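Trichothecene 3-O-acetyltransferase (Gibberella zeae, PDB 3B2S) probably transfers the acetyl group of acetyl-coenzyme A to the 3-hydroxyl of trichothecene mycotoxins. Local coordinates at residues A[7-12]-A[349-354]; A[209-214]-A[309-314]; A[410-415]-A[427-432]. All coordinates share one frame; numbering follows the deposited sequence.

Contact 1 of 3, residues A[7-12]-A[349-354]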
# COMPACT_ATOMS: atom_id res chain seq x y z
N LEU A 7 4.04 -7.31 17.68
CA LEU A 7 3.33 -7.01 16.43
C LEU A 7 2.15 -7.95 16.28
O LEU A 7 2.12 -9.05 16.86
CB LEU A 7 4.26 -7.15 15.20
CG LEU A 7 5.50 -6.27 15.07
CD1 LEU A 7 6.10 -6.37 13.64
CD2 LEU A 7 5.27 -4.85 15.40
N ASP A 8 1.17 -7.49 15.49
CA ASP A 8 0.13 -8.37 14.95
C ASP A 8 0.81 -9.64 14.45
O ASP A 8 1.87 -9.56 13.84
CB ASP A 8 -0.54 -7.70 13.73
CG ASP A 8 -1.31 -6.47 14.11
OD1 ASP A 8 -2.41 -6.63 14.67
OD2 ASP A 8 -0.82 -5.34 13.86
N THR A 9 0.20 -10.80 14.70
CA THR A 9 0.70 -12.07 14.15
C THR A 9 0.90 -12.00 12.62
O THR A 9 1.92 -12.44 12.09
CB THR A 9 -0.21 -13.23 14.61
OG1 THR A 9 -0.22 -13.25 16.05
CG2 THR A 9 0.29 -14.60 14.10
N LEU A 10 -0.07 -11.38 11.93
CA LEU A 10 0.04 -11.12 10.49
C LEU A 10 1.25 -10.26 10.14
O LEU A 10 1.80 -10.38 9.05
CB LEU A 10 -1.24 -10.47 9.96
CG LEU A 10 -2.53 -11.29 10.05
CD1 LEU A 10 -3.78 -10.45 9.66
CD2 LEU A 10 -2.42 -12.57 9.22
N GLY A 11 1.66 -9.38 11.07
CA GLY A 11 2.80 -8.51 10.85
C GLY A 11 4.14 -9.22 11.04
O GLY A 11 5.19 -8.63 10.83
N GLN A 12 4.10 -10.49 11.42
CA GLN A 12 5.29 -11.31 11.55
C GLN A 12 5.65 -11.96 10.19
O GLN A 12 6.62 -12.70 10.11
CB GLN A 12 5.12 -12.39 12.64
CG GLN A 12 4.61 -11.90 14.03
CD GLN A 12 5.67 -11.14 14.85
OE1 GLN A 12 6.85 -11.13 14.52
NE2 GLN A 12 5.23 -10.49 15.92
N GLY A 349 -7.31 -18.24 9.85
CA GLY A 349 -6.49 -19.38 9.44
C GLY A 349 -5.05 -18.95 9.20
O GLY A 349 -4.14 -19.63 9.65
N LEU A 350 -4.85 -17.86 8.47
CA LEU A 350 -3.49 -17.38 8.23
C LEU A 350 -2.76 -17.02 9.53
O LEU A 350 -1.61 -17.44 9.72
CB LEU A 350 -3.46 -16.20 7.25
CG LEU A 350 -2.12 -15.50 7.00
CD1 LEU A 350 -1.03 -16.48 6.46
CD2 LEU A 350 -2.32 -14.31 6.03
N ALA A 351 -3.40 -16.23 10.38
CA ALA A 351 -2.85 -15.87 11.68
C ALA A 351 -2.51 -17.11 12.53
O ALA A 351 -1.46 -17.14 13.19
CB ALA A 351 -3.83 -14.95 12.42
N THR A 352 -3.38 -18.12 12.50
CA THR A 352 -3.18 -19.36 13.28
C THR A 352 -1.99 -20.14 12.77
O THR A 352 -1.15 -20.59 13.56
CB THR A 352 -4.45 -20.26 13.29
OG1 THR A 352 -5.56 -19.49 13.77
CG2 THR A 352 -4.27 -21.50 14.22
N TYR A 353 -1.90 -20.29 11.44
CA TYR A 353 -0.78 -20.98 10.83
C TYR A 353 0.55 -20.31 11.20
O TYR A 353 1.53 -20.98 11.57
CB TYR A 353 -0.94 -21.05 9.30
CG TYR A 353 0.16 -21.87 8.63
CD1 TYR A 353 0.03 -23.26 8.50
CD2 TYR A 353 1.32 -21.27 8.15
CE1 TYR A 353 1.05 -24.03 7.90
CE2 TYR A 353 2.36 -22.04 7.56
CZ TYR A 353 2.19 -23.41 7.43
OH TYR A 353 3.19 -24.17 6.85
N LEU A 354 0.58 -18.98 11.08
CA LEU A 354 1.74 -18.21 11.50
C LEU A 354 2.07 -18.43 12.98
O LEU A 354 3.22 -18.67 13.33
CB LEU A 354 1.50 -16.72 11.22
CG LEU A 354 1.65 -16.32 9.76
CD1 LEU A 354 1.00 -14.97 9.50
CD2 LEU A 354 3.12 -16.30 9.31

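Contact 2 of 3, residues A[209-214]-A[309-314]. With B2S ((3alpha,7alpha)-3,7,15-trihydroxy-12,13-epoxytrichothec-9-en-8-one), chain E.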
# COMPACT_ATOMS: atom_id res chain seq x y z
N ASP A 209 -4.49 -21.32 1.30
CA ASP A 209 -4.24 -21.47 -0.12
C ASP A 209 -3.53 -20.23 -0.65
O ASP A 209 -3.92 -19.10 -0.31
CB ASP A 209 -5.57 -21.61 -0.89
CG ASP A 209 -6.19 -22.99 -0.77
OD1 ASP A 209 -5.57 -23.91 -0.20
OD2 ASP A 209 -7.32 -23.12 -1.26
N HIS A 210 -2.53 -20.44 -1.52
CA HIS A 210 -1.77 -19.37 -2.17
C HIS A 210 -0.87 -18.55 -1.23
O HIS A 210 -0.35 -17.52 -1.64
CB HIS A 210 -2.72 -18.42 -2.93
CG HIS A 210 -3.74 -19.15 -3.73
ND1 HIS A 210 -3.40 -19.93 -4.82
CD2 HIS A 210 -5.08 -19.30 -3.57
CE1 HIS A 210 -4.49 -20.50 -5.30
NE2 HIS A 210 -5.52 -20.13 -4.56
N GLN A 211 -0.68 -19.02 0.02
CA GLN A 211 0.06 -18.21 1.02
C GLN A 211 1.29 -18.92 1.61
O GLN A 211 2.01 -18.35 2.45
CB GLN A 211 -0.89 -17.74 2.12
CG GLN A 211 -2.01 -16.89 1.52
CD GLN A 211 -2.92 -16.28 2.52
OE1 GLN A 211 -3.33 -16.93 3.47
NE2 GLN A 211 -3.30 -14.99 2.29
N ILE A 212 1.52 -20.16 1.17
CA ILE A 212 2.72 -20.89 1.59
C ILE A 212 3.52 -21.29 0.35
O ILE A 212 2.98 -21.93 -0.57
CB ILE A 212 2.37 -22.12 2.44
CG1 ILE A 212 1.54 -21.69 3.65
CG2 ILE A 212 3.67 -22.82 2.94
CD1 ILE A 212 0.70 -22.80 4.18
N VAL A 213 4.80 -20.91 0.33
CA VAL A 213 5.68 -21.17 -0.79
C VAL A 213 5.95 -22.67 -0.79
O VAL A 213 6.08 -23.29 0.29
CB VAL A 213 6.97 -20.32 -0.71
CG1 VAL A 213 7.94 -20.67 -1.82
CG2 VAL A 213 6.64 -18.84 -0.79
N LYS A 214 5.95 -23.26 -1.98
CA LYS A 214 6.29 -24.68 -2.14
C LYS A 214 7.41 -24.76 -3.17
O LYS A 214 7.52 -23.91 -4.04
CB LYS A 214 5.06 -25.48 -2.60
CG LYS A 214 4.02 -25.74 -1.50
CD LYS A 214 2.87 -26.61 -2.00
CE LYS A 214 1.86 -25.82 -2.84
NZ LYS A 214 0.82 -26.72 -3.44
N LEU A 309 -3.59 -5.45 9.66
CA LEU A 309 -4.73 -6.33 9.67
C LEU A 309 -5.26 -6.34 8.25
O LEU A 309 -6.25 -5.68 7.93
CB LEU A 309 -5.80 -5.86 10.69
CG LEU A 309 -7.05 -6.75 10.89
CD1 LEU A 309 -6.71 -8.27 10.81
CD2 LEU A 309 -7.74 -6.41 12.23
N GLN A 310 -4.56 -7.08 7.40
CA GLN A 310 -4.78 -7.05 5.96
C GLN A 310 -4.62 -8.49 5.49
O GLN A 310 -3.85 -9.25 6.07
CB GLN A 310 -3.70 -6.18 5.30
CG GLN A 310 -3.94 -5.83 3.85
CD GLN A 310 -2.66 -5.81 3.05
OE1 GLN A 310 -1.77 -4.98 3.28
NE2 GLN A 310 -2.54 -6.76 2.12
N ASN A 311 -5.33 -8.85 4.43
CA ASN A 311 -5.16 -10.13 3.78
C ASN A 311 -5.27 -9.87 2.29
O ASN A 311 -5.21 -8.71 1.85
CB ASN A 311 -6.22 -11.13 4.29
CG ASN A 311 -5.81 -12.59 4.09
OD1 ASN A 311 -4.96 -12.89 3.27
ND2 ASN A 311 -6.46 -13.49 4.83
N MET A 312 -5.34 -10.94 1.50
CA MET A 312 -5.54 -10.85 0.06
C MET A 312 -6.74 -11.71 -0.32
O MET A 312 -7.12 -12.61 0.44
CB MET A 312 -4.33 -11.41 -0.69
CG MET A 312 -2.98 -10.90 -0.24
SD MET A 312 -2.67 -9.18 -0.60
CE MET A 312 -2.29 -9.26 -2.36
N THR A 313 -7.31 -11.45 -1.49
CA THR A 313 -8.20 -12.44 -2.11
C THR A 313 -7.49 -12.87 -3.38
O THR A 313 -6.78 -12.06 -3.98
CB THR A 313 -9.62 -11.89 -2.45
OG1 THR A 313 -9.52 -10.76 -3.32
CG2 THR A 313 -10.38 -11.51 -1.18
N TYR A 314 -7.65 -14.14 -3.75
CA TYR A 314 -6.94 -14.75 -4.90
C TYR A 314 -7.98 -15.21 -5.91
O TYR A 314 -9.03 -15.73 -5.51
CB TYR A 314 -6.09 -15.96 -4.46
CG TYR A 314 -5.09 -15.56 -3.39
CD1 TYR A 314 -5.37 -15.73 -2.04
CD2 TYR A 314 -3.90 -14.92 -3.75
CE1 TYR A 314 -4.45 -15.31 -1.04
CE2 TYR A 314 -2.97 -14.49 -2.77
CZ TYR A 314 -3.27 -14.67 -1.42
OH TYR A 314 -2.38 -14.24 -0.46
C13 B2S E . 0.58 -6.22 -2.89
O2 B2S E . -0.40 -6.27 -1.77
C12 B2S E . 0.93 -5.74 -1.49
C5 B2S E . 1.80 -6.49 -0.47
C14 B2S E . 1.50 -8.01 -0.41
C4 B2S E . 1.30 -5.76 0.82
C3 B2S E . 0.61 -4.44 0.34
O3 B2S E . 1.11 -3.27 1.04
C2 B2S E . 1.00 -4.30 -1.13
O1 B2S E . 2.36 -3.73 -1.20
C11 B2S E . 3.51 -4.68 -1.13
C10 B2S E . 4.79 -4.06 -1.07
C9 B2S E . 5.74 -4.83 -1.78
C16 B2S E . 7.19 -4.35 -1.92
C8 B2S E . 5.32 -6.07 -2.33
O5 B2S E . 6.13 -6.78 -2.93
C7 B2S E . 3.83 -6.56 -2.17
O4 B2S E . 3.64 -7.95 -2.44
C6 B2S E . 3.30 -6.17 -0.76
C15 B2S E . 4.24 -6.71 0.36
O6 B2S E . 5.28 -7.48 -0.29
O HOH W 1 -5.73 -16.17 4.37

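Contact 3 of 3, residues A[410-415]-A[427-432]. With B2S ((3alpha,7alpha)-3,7,15-trihydroxy-12,13-epoxytrichothec-9-en-8-one), chain E.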
# COMPACT_ATOMS: atom_id res chain seq x y z
N SER A 410 4.55 -6.65 -11.97
CA SER A 410 3.11 -6.99 -11.71
C SER A 410 2.54 -6.42 -10.41
O SER A 410 1.37 -6.61 -10.11
CB SER A 410 2.78 -8.48 -11.88
OG SER A 410 3.08 -8.86 -13.21
N LEU A 411 3.37 -5.72 -9.65
CA LEU A 411 2.89 -5.01 -8.47
C LEU A 411 2.22 -3.71 -8.91
O LEU A 411 2.70 -3.01 -9.80
CB LEU A 411 4.06 -4.73 -7.52
CG LEU A 411 3.78 -4.03 -6.18
CD1 LEU A 411 2.86 -4.90 -5.29
CD2 LEU A 411 5.10 -3.76 -5.47
N MET A 412 1.10 -3.40 -8.24
CA MET A 412 0.28 -2.25 -8.61
C MET A 412 -0.41 -1.68 -7.38
O MET A 412 -0.65 -2.41 -6.42
CB MET A 412 -0.80 -2.70 -9.58
CG MET A 412 -0.25 -3.40 -10.81
SD MET A 412 -1.59 -3.69 -11.97
CE MET A 412 -0.63 -4.60 -13.19
N TYR A 413 -0.70 -0.37 -7.42
CA TYR A 413 -1.43 0.33 -6.34
C TYR A 413 -2.50 1.26 -6.92
O TYR A 413 -2.31 1.79 -8.00
CB TYR A 413 -0.45 1.20 -5.53
CG TYR A 413 0.64 0.41 -4.85
CD1 TYR A 413 1.93 0.34 -5.39
CD2 TYR A 413 0.38 -0.24 -3.65
CE1 TYR A 413 2.92 -0.40 -4.75
CE2 TYR A 413 1.36 -0.97 -3.00
CZ TYR A 413 2.62 -1.05 -3.55
OH TYR A 413 3.56 -1.80 -2.87
N PHE A 414 -3.60 1.48 -6.20
CA PHE A 414 -4.41 2.69 -6.41
C PHE A 414 -4.07 3.70 -5.35
O PHE A 414 -3.97 3.36 -4.16
CB PHE A 414 -5.93 2.42 -6.32
CG PHE A 414 -6.46 1.43 -7.34
CD1 PHE A 414 -5.74 1.12 -8.48
CD2 PHE A 414 -7.69 0.79 -7.12
CE1 PHE A 414 -6.22 0.18 -9.42
CE2 PHE A 414 -8.20 -0.14 -8.04
CZ PHE A 414 -7.45 -0.44 -9.20
N MET A 415 -3.91 4.96 -5.76
CA MET A 415 -3.69 6.05 -4.82
C MET A 415 -4.99 6.35 -4.06
O MET A 415 -6.06 5.92 -4.48
CB MET A 415 -3.18 7.29 -5.56
CG MET A 415 -1.83 7.08 -6.27
SD MET A 415 -0.52 6.54 -5.14
CE MET A 415 -0.40 4.76 -5.44
N LEU A 427 1.36 1.27 -11.90
CA LEU A 427 1.56 -0.07 -12.47
C LEU A 427 3.04 -0.32 -12.66
O LEU A 427 3.75 0.55 -13.15
CB LEU A 427 0.87 -0.17 -13.84
CG LEU A 427 -0.58 -0.62 -13.88
CD1 LEU A 427 -1.52 0.25 -13.01
CD2 LEU A 427 -1.06 -0.66 -15.36
N SER A 428 3.50 -1.51 -12.27
CA SER A 428 4.87 -1.94 -12.56
C SER A 428 4.78 -3.15 -13.48
O SER A 428 4.21 -4.17 -13.11
CB SER A 428 5.63 -2.28 -11.28
OG SER A 428 7.00 -2.51 -11.56
N LEU A 429 5.34 -3.01 -14.68
CA LEU A 429 5.26 -4.05 -15.71
C LEU A 429 6.60 -4.13 -16.43
O LEU A 429 7.33 -3.12 -16.48
CB LEU A 429 4.19 -3.69 -16.74
CG LEU A 429 2.72 -3.68 -16.29
CD1 LEU A 429 1.80 -3.06 -17.35
CD2 LEU A 429 2.29 -5.08 -15.88
N ARG A 430 6.92 -5.30 -16.98
CA ARG A 430 8.08 -5.39 -17.87
C ARG A 430 7.82 -4.51 -19.10
O ARG A 430 6.66 -4.27 -19.47
CB ARG A 430 8.42 -6.86 -18.24
CG ARG A 430 7.44 -7.52 -19.22
CD ARG A 430 7.90 -8.94 -19.61
NE ARG A 430 7.86 -9.82 -18.46
CZ ARG A 430 8.37 -11.04 -18.40
NH1 ARG A 430 8.99 -11.58 -19.45
NH2 ARG A 430 8.27 -11.75 -17.28
N ASP A 431 8.91 -4.01 -19.71
CA ASP A 431 8.86 -3.00 -20.77
C ASP A 431 7.94 -3.37 -21.94
O ASP A 431 7.22 -2.52 -22.47
CB ASP A 431 10.26 -2.74 -21.33
CG ASP A 431 11.18 -2.00 -20.36
OD1 ASP A 431 10.73 -1.52 -19.30
OD2 ASP A 431 12.39 -1.90 -20.67
N GLU A 432 7.98 -4.64 -22.30
CA GLU A 432 7.21 -5.23 -23.40
C GLU A 432 5.72 -5.02 -23.15
O GLU A 432 4.99 -4.49 -24.01
CB GLU A 432 7.53 -6.73 -23.39
CG GLU A 432 7.35 -7.46 -24.67
CD GLU A 432 7.90 -8.87 -24.57
OE1 GLU A 432 8.87 -9.10 -23.79
OE2 GLU A 432 7.37 -9.75 -25.25
C13 B2S E . 0.58 -6.22 -2.89
O2 B2S E . -0.40 -6.27 -1.77
C12 B2S E . 0.93 -5.74 -1.49
C5 B2S E . 1.80 -6.49 -0.47
C14 B2S E . 1.50 -8.01 -0.41
C4 B2S E . 1.30 -5.76 0.82
C3 B2S E . 0.61 -4.44 0.34
O3 B2S E . 1.11 -3.27 1.04
C2 B2S E . 1.00 -4.30 -1.13
O1 B2S E . 2.36 -3.73 -1.20
C11 B2S E . 3.51 -4.68 -1.13
C10 B2S E . 4.79 -4.06 -1.07
C9 B2S E . 5.74 -4.83 -1.78
C16 B2S E . 7.19 -4.35 -1.92
C8 B2S E . 5.32 -6.07 -2.33
O5 B2S E . 6.13 -6.78 -2.93
C7 B2S E . 3.83 -6.56 -2.17
O4 B2S E . 3.64 -7.95 -2.44
C6 B2S E . 3.30 -6.17 -0.76
C15 B2S E . 4.24 -6.71 0.36
O6 B2S E . 5.28 -7.48 -0.29

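Contact 1 of 3, residues A[7-12]-A[349-354]
L10 and L350 meet methyl against methyl, L10 CD2 lying 3.6 Å from L350 CD2. They join the 3-10 turn 10-12, close to the N-terminus, to a segment of helix 340-356 more than 300 residues further on. The methyl CD2 of L10 does most of the work, for it also lies 4.2 Å from A351 CB and 4.2 Å from L354 CD1. L350 turns its CG anti to the backbone N (chi1 174°), which carries its branch toward L10. L354 takes the other course, its CG anti to the carbonyl carbon (chi1 -76°). This brings L354 CD1 to 3.7 Å from T9 O. Leucine suits these places because a forked end can touch several neighbours at once, whereas the short A351 lets the turn come close, with 5.7 Å between L10 CA and A351 CA. T9 divides its branches by chemistry. Its methyl CG2 faces the helix, 3.2 Å from A351 O and 3.8 Å from L354 CB, while OG1 points elsewhere and is hydrogen-bonded to Y198 OH. No hydrogen bond crosses between the segments, and the joint is buried apolar packing. Around it, L7 and Q12 lean on strand 72-76, D8 bonds to Y305 and the backbone of L308, and A351 touches V196, so the turn sits between that small antiparallel sheet and helix 340-356.

Contact 2 of 3, residues A[209-214]-A[309-314]
Two side-chain amides, Q211 and N311, lie nearly coplanar, their planes 17° apart, and are joined both directly and through a water. They tie the loop 209-214 to strand 310-318, an outermost strand of the seven-stranded mixed sheet in this CoA-dependent acyltransferase fold. Q211 NE2 donates to N311 OD1 at 2.9 Å, in the carbonyl plane and on a lone pair, and also to Y314 OH at 3.0 Å. Glutamine fits because its chain, extended beyond CG (chi2 -174°), delivers an amide whose NE2 makes two donor bonds, both close to the amide plane, while OE1 meets the water. Y314 OH is also bonded to L365 O, so two partners, Q211 NE2 and L365 O, hold the phenol oxygen. H210 CB sits over one face of the Y314 ring, 3.6 Å from its centroid, in a CH-pi contact, while H210 ND1 bonds to D368. On either side of N311 in the sequence, Q310 and M312 border the bound trichothecene: M312 CE comes 3.6 Å from epoxide oxygen O2 and Q310 OE1 3.8 Å from C3. N311 OD1 takes a second bond, from M312 N, which is tilted 29° from the carbonyl plane. The bridging water lies 2.7 Å from Q211 OE1 and accepts from N311 ND2 at 2.8 Å.

Contact 3 of 3, residues A[410-415]-A[427-432]
M412 and L427 face each other as a non-hydrogen-bonded antiparallel pair, their CA atoms 4.6 Å apart. On the S410 side of this pair two backbone bonds close the ladder: S428 N donates to L411 O at 3.0 Å, and S410 N to S428 O at 2.8 Å. On the other side the backbones of Y413 and A426 are hydrogen-bonded. Apolar packing follows on the face carrying M412 and L427. The methionine chain runs extended beyond CG (chi2 -173°), bringing M412 SD to 3.8 Å from L427 CG and the methyl CE to 4.0 Å from L429 CD2. An unbranched, flexible methionine suits this place because it can reach past one leucine to the next, and I269 of helix 261-277 adds to its surroundings. Y413 makes a polar contact with the ligand, its OH donating to O1 of the bound trichothecene at 2.8 Å; H156 is a second hydrogen-bond partner of the ligand. O1 lies at the edge of the Y413 ring, near its plane, and L411 supplies apolar contact alongside, its CD1 3.6 Å from ligand C13. Strands 411-414 and 423-430 thus form a beta hairpin within the mixed sheet, with the first strand lining the trichothecene pocket of this probable acetyltransferase.

Overall arrangement
All three contacts are largely buried, though contact 2 has a more exposed margin at D209 and H210. Contacts 1 and 2 are neighbours, with centres 11 Å apart, and touch through L350 with Q211 and L10 with L309; helix 340-356 serves both. Contact 3 stands apart from contact 1, about 27 Å between centres, but shares the seven-stranded sheet with contact 2, and both reach the bound trichothecene from different strands. Chemistry follows position: contact 1 packs a turn on a helix with apolar side chains, contact 2 joins a loop to an outermost strand by side-chain amides, a phenol and water, and contact 3, inside the sheet, relies on backbone bonds and apolar packing, with a tyrosine hydroxyl turned to the ligand.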